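Local coordinates for protein putative cellulase CEL6 (PDB 1UP3) that probably hydrolyses internal beta-1,4 linkages of cellulose, as a family 6 glycoside hydrolase with endoglucanase activity, at residues Tyr193-Asp196 with Glu197-Tyr201. Sequence-based numbering, arbitrary orientation.
Sequences YTTD and EEIGY
With chi1 of T194 at 65°, its OG1 sits between its own backbone N and carbonyl carbon and faces the amide of E197, while E197 sends its chain out extended, CG anti to the backbone N (chi1 -176°), back over the start of the helix. T194 is the N-cap: OG1 accepts from E197 N at a long 3.3 Å, and the side chains of T194 and E197 cross at about a right angle, OG1 lying 3.4 Å from E197 CB. The carboxylate of E197 does not reach the T194 amide directly; one water accepts from T194 N at 3.0 Å and donates to E197 OE1 at 2.7 Å. The N-cap threonine and the N3 glutamate thus form a water-mediated counterpart of the capping box, and E197 is further anchored by a salt bridge to R163.

E198 takes the inner side. Its bent chain turns the carboxylate back to the base of the tyrosine, OE2 coming within 3.2 Å of Y193 CB, obliquely to the ring, with ring and carboxylate planes 33° apart. OE2 of the buried E198 is hydrogen-bonded with S162 OG, which also bonds E197 OE2 and probably shares its single proton between them. The Y193 ring itself leads away from the helix to meet H161, close to a bound glucose unit.

Regular helical bonding starts with E198 N to T194 O, 3.0 Å, and continues with I199 N to T195 O. Along that flank CG2 of T195 meets CD1 of I199 at 3.8 Å, both side chains packing against Y257 of strand 254-258. The whole is a threonine N-cap opening helix 195-208, the helical link of the beta-alpha-beta unit between parallel strands 184-187 and 213-217 in the family 6 catalytic domain.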
ATOM      1  N   TYR A 193      12.546   4.873   1.825  1.00  5.45           N
ATOM      2  CA  TYR A 193      13.274   5.202   3.044  1.00  5.00           C
ATOM      3  C   TYR A 193      13.603   3.935   3.839  1.00  4.74           C
ATOM      4  O   TYR A 193      12.878   2.968   3.781  1.00  4.10           O
ATOM      5  CB  TYR A 193      12.516   6.238   3.877  1.00  4.79           C
ATOM      6  CG  TYR A 193      12.372   7.534   3.143  1.00  5.04           C
ATOM      7  CD1 TYR A 193      13.471   8.360   2.987  1.00  5.90           C
ATOM      8  CD2 TYR A 193      11.171   7.892   2.512  1.00  5.74           C
ATOM      9  CE1 TYR A 193      13.384   9.528   2.250  1.00  8.92           C
ATOM     10  CE2 TYR A 193      11.088   9.059   1.759  1.00  9.19           C
ATOM     11  CZ  TYR A 193      12.182   9.851   1.625  1.00  9.53           C
ATOM     12  OH  TYR A 193      12.098  11.009   0.867  1.00 10.52           O
ATOM     13  N   THR A 194      14.721   3.956   4.579  1.00  5.19           N
ATOM     14  CA  THR A 194      15.162   2.793   5.301  1.00  5.49           C
ATOM     15  C   THR A 194      14.149   2.358   6.352  1.00  5.46           C
ATOM     16  O   THR A 194      13.419   3.184   6.947  1.00  5.88           O
ATOM     17  CB  THR A 194      16.540   2.988   5.988  1.00  5.67           C
ATOM     18  OG1 THR A 194      16.446   4.008   7.026  1.00  6.85           O
ATOM     19  CG2 THR A 194      17.582   3.397   4.993  1.00  6.18           C
ATOM     20  N   THR A 195      14.126   1.065   6.605  1.00  5.02           N
ATOM     21  CA  THR A 195      13.265   0.518   7.633  1.00  5.70           C
ATOM     22  C   THR A 195      13.509   1.143   8.990  1.00  5.00           C
ATOM     23  O   THR A 195      12.569   1.495   9.698  1.00  6.10           O
ATOM     24  CB  THR A 195      13.479  -0.947   7.710  1.00  6.29           C
ATOM     25  OG1 THR A 195      13.092  -1.539   6.448  1.00  6.65           O
ATOM     26  CG2 THR A 195      12.655  -1.588   8.796  1.00  7.47           C
ATOM     27  N   ASP A 196      14.786   1.338   9.342  1.00  5.72           N
ATOM     28  CA  ASP A 196      15.098   1.956  10.622  1.00  7.66           C
ATOM     29  C   ASP A 196      14.519   3.353  10.757  1.00  7.24           C
ATOM     30  O   ASP A 196      13.973   3.697  11.828  1.00  7.76           O
ATOM     31  CB  ASP A 196      16.573   2.045  10.799  1.00  8.24           C
ATOM     32  CG  ASP A 196      17.195   0.735  11.165  1.00 12.29           C
ATOM     33  OD1 ASP A 196      16.473  -0.222  11.583  1.00 16.67           O
ATOM     34  OD2 ASP A 196      18.437   0.602  11.100  1.00 17.38           O
ATOM     35  N   GLU A 197      14.617   4.142   9.711  1.00  6.26           N
ATOM     36  CA  GLU A 197      14.076   5.493   9.762  1.00  6.55           C
ATOM     37  C   GLU A 197      12.553   5.440   9.927  1.00  5.99           C
ATOM     38  O   GLU A 197      11.976   6.198  10.738  1.00  6.38           O
ATOM     39  CB  GLU A 197      14.508   6.314   8.572  1.00  7.71           C
ATOM     40  CG  GLU A 197      14.029   7.757   8.662  1.00  6.45           C
ATOM     41  CD  GLU A 197      14.472   8.625   7.523  1.00  9.20           C
ATOM     42  OE1 GLU A 197      15.568   8.411   6.972  1.00 11.71           O
ATOM     43  OE2 GLU A 197      13.685   9.545   7.162  1.00 10.06           O
ATOM     44  N   GLU A 198      11.916   4.512   9.222  1.00  5.96           N
ATOM     45  CA  GLU A 198      10.454   4.418   9.312  1.00  5.70           C
ATOM     46  C   GLU A 198       9.984   3.873  10.645  1.00  5.43           C
ATOM     47  O   GLU A 198       8.909   4.284  11.116  1.00  5.39           O
ATOM     48  CB  GLU A 198       9.871   3.643   8.122  1.00  5.20           C
ATOM     49  CG  GLU A 198      10.244   4.209   6.751  1.00  6.27           C
ATOM     50  CD  GLU A 198      10.162   5.706   6.709  1.00  6.40           C
ATOM     51  OE1 GLU A 198       9.038   6.232   6.637  1.00  8.83           O
ATOM     52  OE2 GLU A 198      11.221   6.393   6.828  1.00  7.20           O
ATOM     53  N   ILE A 199      10.760   3.006  11.302  1.00  5.56           N
ATOM     54  CA  ILE A 199      10.407   2.539  12.665  1.00  6.52           C
ATOM     55  C   ILE A 199      10.431   3.707  13.638  1.00  6.74           C
ATOM     56  O   ILE A 199       9.529   3.881  14.472  1.00  6.79           O
ATOM     57  CB  ILE A 199      11.359   1.405  13.137  1.00  6.48           C
ATOM     58  CG1 ILE A 199      11.067   0.109  12.355  1.00  7.70           C
ATOM     59  CG2 ILE A 199      11.241   1.166  14.636  1.00  7.41           C
ATOM     60  CD1 ILE A 199      12.132  -0.959  12.543  1.00 10.81           C
ATOM     61  N   GLY A 200      11.466   4.546  13.563  1.00  5.89           N
ATOM     62  CA  GLY A 200      11.494   5.691  14.449  1.00  5.93           C
ATOM     63  C   GLY A 200      10.274   6.597  14.282  1.00  6.95           C
ATOM     64  O   GLY A 200       9.719   7.126  15.264  1.00  7.56           O
ATOM     65  N   TYR A 201       9.888   6.809  13.029  1.00  6.38           N
ATOM     66  CA  TYR A 201       8.732   7.649  12.705  1.00  6.56           C
ATOM     67  C   TYR A 201       7.431   6.992  13.156  1.00  6.89           C
ATOM     68  O   TYR A 201       6.572   7.660  13.780  1.00  5.86           O
ATOM     69  CB  TYR A 201       8.740   7.902  11.204  1.00  6.36           C
ATOM     70  CG  TYR A 201       7.704   8.851  10.650  1.00  4.63           C
ATOM     71  CD1 TYR A 201       7.735  10.219  10.947  1.00  6.27           C
ATOM     72  CD2 TYR A 201       6.733   8.399   9.775  1.00  5.57           C
ATOM     73  CE1 TYR A 201       6.834  11.104  10.397  1.00  6.71           C
ATOM     74  CE2 TYR A 201       5.806   9.259   9.250  1.00  5.63           C
ATOM     75  CZ  TYR A 201       5.869  10.620   9.528  1.00  6.03           C
ATOM     76  OH  TYR A 201       4.908  11.443   8.967  1.00  7.49           O
TER
HETATM   77  O   HOH W   1      16.162   6.564   5.099  1.00 10.43           O